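YJHT (Escherichia coli, PDB 2UVK) catalyses the interconversion of the alpha- and beta-anomers of N-acetylneuraminate (sialic acid mutarotation) in the periplasm, as a homodimer of Kelch-type beta-propellers. Local coordinates at residues N140-G143 with A148-K151; W204-E209 with A235-P240; T6-K11 with A32-D37; K168-F173 with L229-L234; I256-A261 with L319-G324. All coordinates share one frame; numbering follows the deposited sequence.

In the fold
Following the chain from its N terminus, contact 3 comes first, closing a span of two strands, 14-18 and 21-25, by bringing the segment before the first blade of the six-bladed propeller onto that blade's third strand. Contact 1 then closes the tight turn of a helical excursion inside the third blade, its nearest atoms about 17 Å or more from every other contact. Contacts 4 and 2 cross: segment 204-209 lies between 168-173 and 229-234, and 235-240 follows directly on the latter. Contact 4 joins the third and fourth blades; contact 2 packs within the fourth. Contact 5 joins the fifth and sixth blades, touching contact 2 through Phe257 and contact 3 through Gly324 and Ile322.

Contact 1 of 5, residues N140-G143 with A148-K151; sequences NEAG and AIDK
Ala142 and Ala148 face each other across a tight interhelical turn, their CA atoms 5.6 Å apart where helix 129-142 ends and helix 146-157 begins. The reversal starts at Gly143, the first residue to leave helical geometry, whose phi of 65° is the evidence for a turn out of the right-handed helix. Both alanine methyls point into the gap and meet directly, Ala142 CB to Ala148 CB at 3.9 Å. Ile149 reaches the same methyl from another side: its CG1 also lies 3.9 Å from Ala142 CB, and the two approaches make an angle of about 83° at that carbon. The torsions explain how an isoleucine whose CB does not itself face the partner takes part. With CG1 anti to the carbonyl carbon (chi1 -67°) and CD1 extended beyond it, the longer branch runs across the gap, leaving CD1 3.6 Å from Gly143 O, while CG2 turns elsewhere. Near the start of the second helix, Ala148 N gives a weak hydrogen bond to Asp145 OD1. Nearby Glu141 packs on Met102 of the second subunit, which places this region beside the dimer partner. The close alanine pair and the positive-phi glycine at the helix end are consistent with the tight turn of a two-helix excursion, inserted between strands 120-125 and 169-174 of a Kelch propeller blade.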
# COMPACT_ATOMS: atom_id res chain seq x y z
N ASN B 140 19.07 -11.03 2.51
CA ASN B 140 20.08 -10.68 3.51
C ASN B 140 20.16 -11.76 4.61
O ASN B 140 21.26 -12.15 5.05
CB ASN B 140 19.74 -9.32 4.12
CG ASN B 140 20.76 -8.88 5.17
OD1 ASN B 140 21.91 -8.65 4.84
ND2 ASN B 140 20.33 -8.78 6.40
N GLU B 141 18.99 -12.22 5.05
CA GLU B 141 18.88 -13.27 6.05
C GLU B 141 19.50 -14.59 5.54
O GLU B 141 20.18 -15.29 6.32
CB GLU B 141 17.42 -13.48 6.45
CG GLU B 141 17.25 -14.47 7.61
CD GLU B 141 15.85 -14.51 8.19
OE1 GLU B 141 15.11 -13.50 8.12
OE2 GLU B 141 15.50 -15.59 8.74
N ALA B 142 19.26 -14.92 4.27
CA ALA B 142 19.75 -16.16 3.64
C ALA B 142 21.27 -16.20 3.59
O ALA B 142 21.87 -17.29 3.74
CB ALA B 142 19.19 -16.31 2.23
N GLY B 143 21.89 -15.06 3.34
CA GLY B 143 23.35 -15.00 3.29
C GLY B 143 23.88 -15.82 2.15
O GLY B 143 23.43 -15.69 1.02
N ALA B 148 18.54 -21.74 0.55
CA ALA B 148 17.63 -20.73 1.12
C ALA B 148 17.30 -19.68 0.06
O ALA B 148 16.16 -19.25 -0.06
CB ALA B 148 18.24 -20.07 2.33
N ILE B 149 18.31 -19.31 -0.72
CA ILE B 149 18.14 -18.33 -1.79
C ILE B 149 17.19 -18.86 -2.86
O ILE B 149 16.28 -18.17 -3.31
CB ILE B 149 19.50 -17.93 -2.44
CG1 ILE B 149 20.35 -17.17 -1.43
CG2 ILE B 149 19.31 -17.12 -3.74
CD1 ILE B 149 21.79 -17.01 -1.84
N ASP B 150 17.38 -20.13 -3.24
CA ASP B 150 16.54 -20.73 -4.26
C ASP B 150 15.07 -20.74 -3.83
O ASP B 150 14.19 -20.49 -4.65
CB ASP B 150 17.00 -22.15 -4.56
CG ASP B 150 18.34 -22.19 -5.27
OD1 ASP B 150 18.82 -21.18 -5.82
OD2 ASP B 150 18.95 -23.29 -5.28
N LYS B 151 14.83 -21.02 -2.55
CA LYS B 151 13.47 -21.07 -2.01
C LYS B 151 12.86 -19.67 -2.08
O LYS B 151 11.70 -19.52 -2.45
CB LYS B 151 13.47 -21.56 -0.57
CG LYS B 151 12.12 -21.87 0.02
CD LYS B 151 12.24 -22.29 1.49
CE LYS B 151 10.87 -22.32 2.17
NZ LYS B 151 11.00 -22.42 3.63

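Contact 2 of 5, residues W204-E209 with A235-P240; sequences WLINGE and APVSSP
Ile206 and Val237 bring together the second strand of the fourth propeller blade and the loop that leaves its outermost strand, 230-233, for the fifth blade. The Kelch fold is recognisable in Asn207-Gly208, which follows strand 202-206 where Kelch blades commonly carry a glycine pair; the positive phi of Asn207, 57°, resembles that of a glycine at the first position. The apolar part of the contact rests on methyl groups. Ile206 CG2 lies 3.6 Å from Val237 CG1, the two side chains passing at a slant. Val237 holds CG1 between its backbone N and carbonyl carbon (chi1 68°), which directs this methyl to the isoleucine; CG2 is carried to the far side, 5.7 Å from Ile206 CG2. Phe257 of the fifth blade adjoins both partners, so the pair belongs to the packing between blades.

The polar part is one buried amide group against the loop backbone. Asn207 CB points to the loop, and its side chain crosses that of Val237 at about a right angle. Its CG comes within 3.7 Å of Val237 O, and Ser238 CB lies 4.5 Å from the same Asn207 CG. The loop thus covers Ile206 and Asn207, just ahead of Glu209, the predicted proton acceptor. That glutamate is itself positioned from outside the contact, its OE2 forming a salt bridge to Arg215 NH1 and accepting a hydrogen bond from Gly213 N.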
# COMPACT_ATOMS: atom_id res chain seq x y z
N TRP B 204 -1.02 9.80 -20.83
CA TRP B 204 -0.88 8.45 -21.35
C TRP B 204 0.17 7.67 -20.55
O TRP B 204 1.20 8.24 -20.22
CB TRP B 204 -0.47 8.51 -22.82
CG TRP B 204 -1.48 9.22 -23.68
CD1 TRP B 204 -2.55 8.65 -24.28
CD2 TRP B 204 -1.50 10.62 -24.04
NE1 TRP B 204 -3.25 9.60 -24.98
CE2 TRP B 204 -2.64 10.81 -24.84
CE3 TRP B 204 -0.70 11.72 -23.74
CZ2 TRP B 204 -2.98 12.07 -25.38
CZ3 TRP B 204 -1.04 12.97 -24.27
CH2 TRP B 204 -2.18 13.12 -25.07
N LEU B 205 -0.14 6.40 -20.25
CA LEU B 205 0.73 5.45 -19.51
C LEU B 205 1.01 4.30 -20.45
O LEU B 205 0.10 3.54 -20.80
CB LEU B 205 0.03 4.95 -18.25
CG LEU B 205 -0.52 5.99 -17.28
CD1 LEU B 205 -1.27 5.29 -16.13
CD2 LEU B 205 0.59 6.86 -16.74
N ILE B 206 2.26 4.16 -20.89
CA ILE B 206 2.62 3.25 -21.96
C ILE B 206 3.46 2.07 -21.45
O ILE B 206 4.58 2.26 -20.94
CB ILE B 206 3.35 3.95 -23.13
CG1 ILE B 206 2.57 5.20 -23.61
CG2 ILE B 206 3.59 2.98 -24.25
CD1 ILE B 206 3.33 6.11 -24.53
N ASN B 207 2.94 0.87 -21.63
CA ASN B 207 3.61 -0.36 -21.29
C ASN B 207 4.01 -0.42 -19.79
O ASN B 207 3.25 0.05 -18.96
CB ASN B 207 4.81 -0.62 -22.23
CG ASN B 207 4.42 -0.98 -23.65
OD1 ASN B 207 3.31 -0.64 -24.16
ND2 ASN B 207 5.33 -1.64 -24.32
N GLY B 208 5.19 -0.98 -19.46
CA GLY B 208 5.56 -1.23 -18.07
C GLY B 208 5.49 -2.69 -17.67
O GLY B 208 4.87 -3.52 -18.36
N GLU B 209 6.09 -3.01 -16.53
CA GLU B 209 5.98 -4.35 -15.97
C GLU B 209 4.64 -4.52 -15.28
O GLU B 209 4.25 -3.64 -14.52
CB GLU B 209 7.06 -4.61 -14.92
CG GLU B 209 8.43 -4.92 -15.48
CD GLU B 209 9.35 -5.52 -14.41
OE1 GLU B 209 9.27 -5.09 -13.25
OE2 GLU B 209 10.09 -6.48 -14.71
N ALA B 235 -5.21 1.58 -28.10
CA ALA B 235 -4.55 0.55 -28.86
C ALA B 235 -3.18 0.31 -28.26
O ALA B 235 -2.51 1.27 -27.88
CB ALA B 235 -4.40 0.96 -30.32
N PRO B 236 -2.78 -0.95 -28.14
CA PRO B 236 -1.47 -1.27 -27.61
C PRO B 236 -0.33 -0.94 -28.55
O PRO B 236 -0.52 -0.65 -29.74
CB PRO B 236 -1.55 -2.77 -27.38
CG PRO B 236 -2.61 -3.25 -28.34
CD PRO B 236 -3.56 -2.15 -28.47
N VAL B 237 0.88 -1.03 -27.99
CA VAL B 237 2.08 -0.72 -28.71
C VAL B 237 3.20 -1.60 -28.15
O VAL B 237 3.17 -2.01 -26.98
CB VAL B 237 2.42 0.78 -28.64
CG1 VAL B 237 2.81 1.17 -27.22
CG2 VAL B 237 3.53 1.16 -29.62
N SER B 238 4.17 -1.88 -29.00
CA SER B 238 5.24 -2.82 -28.70
C SER B 238 4.68 -4.23 -28.42
O SER B 238 5.13 -4.95 -27.54
CB SER B 238 6.13 -2.29 -27.55
OG SER B 238 7.45 -2.76 -27.72
N SER B 239 3.70 -4.63 -29.23
CA SER B 239 3.06 -5.92 -29.03
C SER B 239 3.93 -7.03 -29.61
O SER B 239 4.68 -6.82 -30.56
CB SER B 239 1.67 -5.96 -29.68
OG SER B 239 0.89 -4.81 -29.38
N PRO B 240 3.79 -8.24 -29.07
CA PRO B 240 2.88 -8.65 -28.03
C PRO B 240 3.36 -8.51 -26.59
O PRO B 240 2.51 -8.48 -25.69
CB PRO B 240 2.70 -10.14 -28.33
CG PRO B 240 4.02 -10.54 -28.84
CD PRO B 240 4.55 -9.38 -29.60

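Contact 3 of 5, residues T6-K11 with A32-D37; sequences TPVPFK and AWYKLD
Pro7 lies over one face of the Tyr34 ring, a CH-pi contact between the chain's N-terminal segment and the third strand of the first propeller blade. Just before it, Thr6 shapes the backbone instead of touching Tyr34: its OG1 donates a hydrogen bond to Val8 O at 2.8 Å. The hydroxyl reaches this carbonyl from above, 35° out of the carbonyl plane, which closes a small local loop around the proline.

At Pro7 the evidence for the CH-pi contact is direct. CG sits 3.8 Å from the centroid of the Tyr34 ring and only 18° off the ring normal, so the approach is over the face. It is nevertheless displaced to the rim, and the nearest single atom to Pro7 CG is Tyr34 CE1 at 3.6 Å. CB follows alongside, 3.9 Å from Tyr34 CZ. Proline and tyrosine slide past each other in opposite directions. A chi2 of -89° turns the ring plane about square to the plane through CA, CB and CG of Tyr34, which presents a face to Pro7. Trp45 also packs on Pro7.

Val8 contributes more loosely, its side chain crossing the tyrosine at about a right angle with CG2 4.1 Å from Tyr34 OH. The segment also runs along the last blade, helping to join the two ends of the propeller ring: Thr6 bonds Thr333 through the backbone, and further on Phe10 O probably accepts a hydrogen bond from Gly324 N.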
# COMPACT_ATOMS: atom_id res chain seq x y z
N THR B 6 26.65 13.34 -20.81
CA THR B 6 26.45 13.53 -19.39
C THR B 6 27.80 13.31 -18.69
O THR B 6 28.63 12.55 -19.21
CB THR B 6 25.39 12.58 -18.82
OG1 THR B 6 25.70 11.24 -19.18
CG2 THR B 6 24.01 12.94 -19.39
N PRO B 7 28.05 14.01 -17.57
CA PRO B 7 29.38 13.88 -16.94
C PRO B 7 29.80 12.48 -16.47
O PRO B 7 31.00 12.21 -16.33
CB PRO B 7 29.30 14.86 -15.76
CG PRO B 7 28.28 15.87 -16.19
CD PRO B 7 27.24 15.04 -16.90
N VAL B 8 28.83 11.62 -16.21
CA VAL B 8 29.09 10.20 -15.91
C VAL B 8 28.03 9.38 -16.66
O VAL B 8 26.99 9.94 -17.02
CB VAL B 8 29.04 9.90 -14.41
CG1 VAL B 8 30.14 10.67 -13.65
CG2 VAL B 8 27.65 10.19 -13.83
N PRO B 9 28.28 8.07 -16.91
CA PRO B 9 27.26 7.18 -17.50
C PRO B 9 26.01 7.20 -16.65
O PRO B 9 26.08 7.18 -15.44
CB PRO B 9 27.94 5.81 -17.48
CG PRO B 9 29.43 6.12 -17.49
CD PRO B 9 29.56 7.35 -16.68
N PHE B 10 24.84 7.28 -17.31
CA PHE B 10 23.63 7.78 -16.66
C PHE B 10 22.39 6.94 -16.96
O PHE B 10 21.62 7.23 -17.89
CB PHE B 10 23.42 9.25 -17.08
CG PHE B 10 22.25 9.90 -16.44
CD1 PHE B 10 21.27 10.53 -17.22
CD2 PHE B 10 22.11 9.95 -15.07
CE1 PHE B 10 20.17 11.12 -16.64
CE2 PHE B 10 21.02 10.56 -14.49
CZ PHE B 10 20.04 11.15 -15.30
N LYS B 11 22.19 5.90 -16.16
CA LYS B 11 21.02 5.03 -16.29
C LYS B 11 20.21 5.05 -15.01
O LYS B 11 20.77 5.27 -13.93
CB LYS B 11 21.42 3.59 -16.62
CG LYS B 11 22.17 2.82 -15.51
CD LYS B 11 22.52 1.43 -15.97
CE LYS B 11 23.28 0.69 -14.88
NZ LYS B 11 23.62 -0.73 -15.25
N ALA B 32 24.62 12.93 -7.43
CA ALA B 32 24.90 14.10 -8.28
C ALA B 32 23.66 14.55 -9.03
O ALA B 32 22.88 13.72 -9.50
CB ALA B 32 26.01 13.80 -9.24
N TRP B 33 23.50 15.87 -9.14
CA TRP B 33 22.59 16.54 -10.04
C TRP B 33 23.38 17.53 -10.89
O TRP B 33 24.42 18.03 -10.45
CB TRP B 33 21.50 17.28 -9.28
CG TRP B 33 20.41 16.36 -8.87
CD1 TRP B 33 20.43 15.49 -7.83
CD2 TRP B 33 19.16 16.17 -9.54
NE1 TRP B 33 19.24 14.79 -7.77
CE2 TRP B 33 18.45 15.20 -8.82
CE3 TRP B 33 18.56 16.75 -10.67
CZ2 TRP B 33 17.18 14.78 -9.20
CZ3 TRP B 33 17.29 16.34 -11.03
CH2 TRP B 33 16.62 15.37 -10.31
N TYR B 34 22.89 17.73 -12.10
CA TYR B 34 23.45 18.69 -13.04
C TYR B 34 22.34 19.45 -13.72
O TYR B 34 21.24 18.95 -13.86
CB TYR B 34 24.28 17.99 -14.11
CG TYR B 34 25.23 16.94 -13.59
CD1 TYR B 34 26.51 17.27 -13.21
CD2 TYR B 34 24.83 15.61 -13.49
CE1 TYR B 34 27.38 16.30 -12.73
CE2 TYR B 34 25.70 14.62 -13.01
CZ TYR B 34 26.96 14.97 -12.64
OH TYR B 34 27.82 13.97 -12.16
N LYS B 35 22.65 20.67 -14.17
CA LYS B 35 21.73 21.44 -15.00
C LYS B 35 22.39 21.87 -16.30
O LYS B 35 23.60 21.96 -16.39
CB LYS B 35 21.20 22.66 -14.26
CG LYS B 35 22.22 23.78 -14.03
CD LYS B 35 21.55 24.87 -13.24
CE LYS B 35 22.47 26.02 -12.95
NZ LYS B 35 21.74 27.04 -12.13
N LEU B 36 21.59 22.12 -17.32
CA LEU B 36 22.10 22.63 -18.58
C LEU B 36 21.11 23.63 -19.17
O LEU B 36 19.92 23.40 -19.22
CB LEU B 36 22.36 21.46 -19.53
CG LEU B 36 22.94 21.79 -20.89
CD1 LEU B 36 23.96 20.75 -21.31
CD2 LEU B 36 21.80 21.91 -21.92
N ASP B 37 21.64 24.77 -19.61
CA ASP B 37 20.85 25.81 -20.28
C ASP B 37 20.91 25.48 -21.76
O ASP B 37 21.97 25.58 -22.37
CB ASP B 37 21.48 27.17 -19.98
CG ASP B 37 20.81 28.29 -20.72
OD1 ASP B 37 19.79 28.05 -21.41
OD2 ASP B 37 21.29 29.44 -20.59

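Contact 4 of 5, residues K168-F173 with L229-L234; sequences KFLLSF and LKWNKL
Leu170 meets Leu229 and Trp231 in an apolar contact between neighbouring propeller blades. Leu170 belongs to strand 169-174, third in its blade, whereas Trp231 lies on 230-233, the outermost strand of the next, and Leu229 directly precedes that strand. The spacing of the backbones supports packing between sheets, not pairing within one: the nearest CA atoms, those of Leu170 and Leu229, are 10.6 Å apart, and the side chains bridge the interval.

The closest approach is methyl to methyl, Leu170 CD2 to Leu229 CD2 at 3.7 Å, with the two leucines set aslant. Both carry CG anti to the backbone N (chi1 -175° at Leu170 and 170° at Leu229), extending each branched end into the gap. Trp231 adds its six-membered ring from the side. Leu170 CB is 4.3 Å from Trp231 CZ2, near the plane of the indole, so the leucine lies at the ring's edge and not over a face. Within the second segment, Leu229 CD2 comes 3.4 Å from Trp231 NE1, showing that the methyl meeting Leu170 also rests against the indole.

Pro187 and Leu222 touch Trp231 elsewhere. The neighbouring residues of the first segment look to the dimer partner: Phe169 packs on Phe169 of the second subunit, and Lys168 NZ makes a salt bridge with Glu185 of the second subunit. Against those charges, the interblade contact is made carbon to carbon; it probably depends on van der Waals packing and on keeping hydrocarbon from water, and so on the shapes of the side chains.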
# COMPACT_ATOMS: atom_id res chain seq x y z
N LYS B 168 -2.04 0.62 -8.46
CA LYS B 168 -3.02 1.07 -9.45
C LYS B 168 -3.68 2.39 -9.07
O LYS B 168 -4.42 2.96 -9.88
CB LYS B 168 -4.12 0.01 -9.67
CG LYS B 168 -5.05 -0.20 -8.52
CD LYS B 168 -6.21 -1.14 -8.89
CE LYS B 168 -7.16 -1.35 -7.76
NZ LYS B 168 -8.40 -2.08 -8.27
N PHE B 169 -3.42 2.89 -7.86
CA PHE B 169 -4.01 4.14 -7.40
C PHE B 169 -3.32 5.32 -8.05
O PHE B 169 -2.16 5.26 -8.41
CB PHE B 169 -3.93 4.28 -5.89
CG PHE B 169 -4.77 3.28 -5.16
CD1 PHE B 169 -6.13 3.50 -5.00
CD2 PHE B 169 -4.22 2.13 -4.64
CE1 PHE B 169 -6.91 2.61 -4.32
CE2 PHE B 169 -5.00 1.23 -3.96
CZ PHE B 169 -6.36 1.47 -3.81
N LEU B 170 -4.08 6.41 -8.18
CA LEU B 170 -3.56 7.69 -8.64
C LEU B 170 -3.52 8.62 -7.43
O LEU B 170 -4.54 8.83 -6.77
CB LEU B 170 -4.46 8.28 -9.73
CG LEU B 170 -3.98 9.56 -10.41
CD1 LEU B 170 -2.75 9.35 -11.21
CD2 LEU B 170 -5.10 10.12 -11.31
N LEU B 171 -2.34 9.16 -7.15
CA LEU B 171 -2.09 10.00 -5.99
C LEU B 171 -1.77 11.40 -6.49
O LEU B 171 -1.17 11.56 -7.55
CB LEU B 171 -0.88 9.47 -5.21
CG LEU B 171 -0.83 7.96 -4.88
CD1 LEU B 171 0.51 7.64 -4.17
CD2 LEU B 171 -2.01 7.51 -4.07
N SER B 172 -2.16 12.42 -5.73
CA SER B 172 -1.73 13.78 -6.07
C SER B 172 -1.05 14.44 -4.87
O SER B 172 -1.53 14.38 -3.74
CB SER B 172 -2.89 14.64 -6.60
OG SER B 172 -3.89 14.86 -5.62
N PHE B 173 0.10 15.03 -5.16
CA PHE B 173 0.90 15.78 -4.19
C PHE B 173 0.73 17.27 -4.51
O PHE B 173 0.99 17.69 -5.64
CB PHE B 173 2.37 15.38 -4.32
CG PHE B 173 3.33 16.30 -3.62
CD1 PHE B 173 3.60 16.17 -2.28
CD2 PHE B 173 3.99 17.31 -4.33
CE1 PHE B 173 4.51 17.02 -1.63
CE2 PHE B 173 4.89 18.13 -3.68
CZ PHE B 173 5.13 17.98 -2.34
N LEU B 229 -12.76 12.05 -13.77
CA LEU B 229 -11.64 11.41 -14.45
C LEU B 229 -12.14 10.13 -15.12
O LEU B 229 -12.89 9.35 -14.53
CB LEU B 229 -10.52 11.07 -13.46
CG LEU B 229 -9.36 10.18 -13.96
CD1 LEU B 229 -8.53 10.80 -15.06
CD2 LEU B 229 -8.45 9.84 -12.77
N LYS B 230 -11.73 9.96 -16.37
CA LYS B 230 -12.09 8.80 -17.15
C LYS B 230 -10.82 8.09 -17.62
O LYS B 230 -9.88 8.73 -18.07
CB LYS B 230 -12.93 9.24 -18.36
CG LYS B 230 -13.33 8.12 -19.29
CD LYS B 230 -14.41 7.26 -18.68
CE LYS B 230 -14.72 6.07 -19.56
NZ LYS B 230 -15.69 5.15 -18.90
N TRP B 231 -10.83 6.77 -17.50
CA TRP B 231 -9.72 5.90 -17.91
C TRP B 231 -10.12 5.07 -19.13
O TRP B 231 -11.22 4.48 -19.14
CB TRP B 231 -9.38 4.92 -16.79
CG TRP B 231 -8.94 5.52 -15.52
CD1 TRP B 231 -9.70 6.19 -14.63
CD2 TRP B 231 -7.61 5.48 -14.97
NE1 TRP B 231 -8.94 6.60 -13.55
CE2 TRP B 231 -7.64 6.18 -13.75
CE3 TRP B 231 -6.39 4.93 -15.40
CZ2 TRP B 231 -6.51 6.32 -12.92
CZ3 TRP B 231 -5.25 5.08 -14.56
CH2 TRP B 231 -5.33 5.78 -13.35
N ASN B 232 -9.24 5.02 -20.13
CA ASN B 232 -9.48 4.30 -21.38
C ASN B 232 -8.28 3.43 -21.70
O ASN B 232 -7.12 3.83 -21.50
CB ASN B 232 -9.65 5.29 -22.54
CG ASN B 232 -10.83 6.21 -22.37
OD1 ASN B 232 -10.69 7.45 -22.40
ND2 ASN B 232 -12.01 5.63 -22.22
N LYS B 233 -8.55 2.23 -22.20
CA LYS B 233 -7.54 1.41 -22.83
C LYS B 233 -7.44 1.79 -24.28
O LYS B 233 -8.42 1.64 -25.03
CB LYS B 233 -7.88 -0.07 -22.76
CG LYS B 233 -7.59 -0.73 -21.45
CD LYS B 233 -7.97 -2.19 -21.50
CE LYS B 233 -7.50 -2.95 -20.29
NZ LYS B 233 -7.93 -4.36 -20.36
N LEU B 234 -6.29 2.27 -24.69
CA LEU B 234 -6.05 2.60 -26.07
C LEU B 234 -5.47 1.41 -26.81
O LEU B 234 -5.27 0.34 -26.24
CB LEU B 234 -5.13 3.83 -26.21
CG LEU B 234 -5.53 5.16 -25.58
CD1 LEU B 234 -4.60 6.28 -26.08
CD2 LEU B 234 -7.00 5.47 -25.87

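Contact 5 of 5, residues I256-A261 with L319-G324; sequences IFAGGA and LLIIGG
Ile256 and Leu319 interlock between the second strands of the fifth and sixth blades of the Kelch propeller, in a buried contact whose centre lies about 10 Å from the centre of the chain. Their side chains meet at a slant and touch along two branches. Ile256 CG2 approaches Leu319 CD2 to 3.6 Å, while the other arm of the isoleucine, ending in CD1, comes to 3.8 Å from Leu319 CB. Leu319 thus lies against both branches of Ile256. Its own conformation makes this possible: CG stands opposite the backbone N (chi1 169°), carrying CD2 over to the isoleucine.

Two residues further along each strand, Ala258 and Ile321 also turn their CB atoms to one another. That the pairs 256-319 and 258-321 advance together shows the strands running in the same direction, as expected for equivalent strands of adjacent blades. CA separations of 7.0 Å for the first pair and 9.3 Å for the second indicate divergence, and Ile338 from the sixth blade packs on Ile256, Ala258 and Ile321. Both strands lead into a glycine pair of Kelch type, Gly259-Gly260 and Gly323-Gly324. At the wider end, the small alanine is reached by the long arm of the isoleucine, Ile321 CD1 stopping 4.4 Å from Ala258 CB.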
# COMPACT_ATOMS: atom_id res chain seq x y z
N ILE B 256 5.33 10.09 -29.18
CA ILE B 256 6.53 9.34 -29.55
C ILE B 256 6.83 8.34 -28.42
O ILE B 256 6.91 8.75 -27.26
CB ILE B 256 7.75 10.25 -29.69
CG1 ILE B 256 7.50 11.31 -30.75
CG2 ILE B 256 8.99 9.41 -30.07
CD1 ILE B 256 8.46 12.47 -30.65
N PHE B 257 6.93 7.06 -28.75
CA PHE B 257 7.36 6.00 -27.78
C PHE B 257 8.53 5.24 -28.38
O PHE B 257 8.42 4.66 -29.46
CB PHE B 257 6.22 5.02 -27.49
CG PHE B 257 6.56 3.94 -26.44
CD1 PHE B 257 6.96 4.31 -25.18
CD2 PHE B 257 6.40 2.58 -26.71
CE1 PHE B 257 7.25 3.33 -24.20
CE2 PHE B 257 6.69 1.61 -25.77
CZ PHE B 257 7.14 2.00 -24.49
N ALA B 258 9.65 5.24 -27.65
CA ALA B 258 10.89 4.68 -28.17
C ALA B 258 11.59 3.81 -27.13
O ALA B 258 11.54 4.08 -25.96
CB ALA B 258 11.83 5.77 -28.64
N GLY B 259 12.23 2.76 -27.62
CA GLY B 259 13.08 1.92 -26.76
C GLY B 259 12.33 1.15 -25.70
O GLY B 259 11.15 0.82 -25.84
N GLY B 260 13.03 0.88 -24.59
CA GLY B 260 12.52 -0.01 -23.57
C GLY B 260 13.19 -1.36 -23.66
O GLY B 260 13.87 -1.66 -24.64
N ALA B 261 13.04 -2.14 -22.60
CA ALA B 261 13.62 -3.48 -22.55
C ALA B 261 12.59 -4.49 -22.09
O ALA B 261 11.60 -4.16 -21.44
CB ALA B 261 14.86 -3.49 -21.60
N LEU B 319 10.94 14.90 -28.58
CA LEU B 319 11.30 14.06 -27.43
C LEU B 319 12.83 14.07 -27.27
O LEU B 319 13.55 13.64 -28.16
CB LEU B 319 10.80 12.65 -27.64
CG LEU B 319 11.33 11.60 -26.65
CD1 LEU B 319 10.95 12.02 -25.25
CD2 LEU B 319 10.74 10.27 -27.03
N LEU B 320 13.29 14.58 -26.14
CA LEU B 320 14.70 14.60 -25.79
C LEU B 320 14.96 13.39 -24.87
O LEU B 320 14.32 13.28 -23.83
CB LEU B 320 15.01 15.90 -25.04
CG LEU B 320 16.39 16.08 -24.42
CD1 LEU B 320 17.49 15.84 -25.44
CD2 LEU B 320 16.52 17.44 -23.73
N ILE B 321 15.87 12.51 -25.29
CA ILE B 321 16.24 11.33 -24.50
C ILE B 321 17.65 11.53 -23.99
O ILE B 321 18.55 11.83 -24.77
CB ILE B 321 16.20 10.05 -25.38
CG1 ILE B 321 14.76 9.72 -25.77
CG2 ILE B 321 16.95 8.86 -24.70
CD1 ILE B 321 14.66 8.66 -26.82
N ILE B 322 17.86 11.34 -22.69
CA ILE B 322 19.17 11.59 -22.11
C ILE B 322 19.59 10.33 -21.34
O ILE B 322 18.88 9.88 -20.44
CB ILE B 322 19.17 12.79 -21.14
CG1 ILE B 322 18.58 14.05 -21.81
CG2 ILE B 322 20.59 13.07 -20.66
CD1 ILE B 322 18.50 15.25 -20.88
N GLY B 323 20.74 9.80 -21.71
CA GLY B 323 21.30 8.61 -21.04
C GLY B 323 20.49 7.36 -21.28
O GLY B 323 19.82 7.19 -22.29
N GLY B 324 20.57 6.46 -20.32
CA GLY B 324 19.95 5.17 -20.41
C GLY B 324 20.94 4.02 -20.29
O GLY B 324 22.11 4.24 -20.01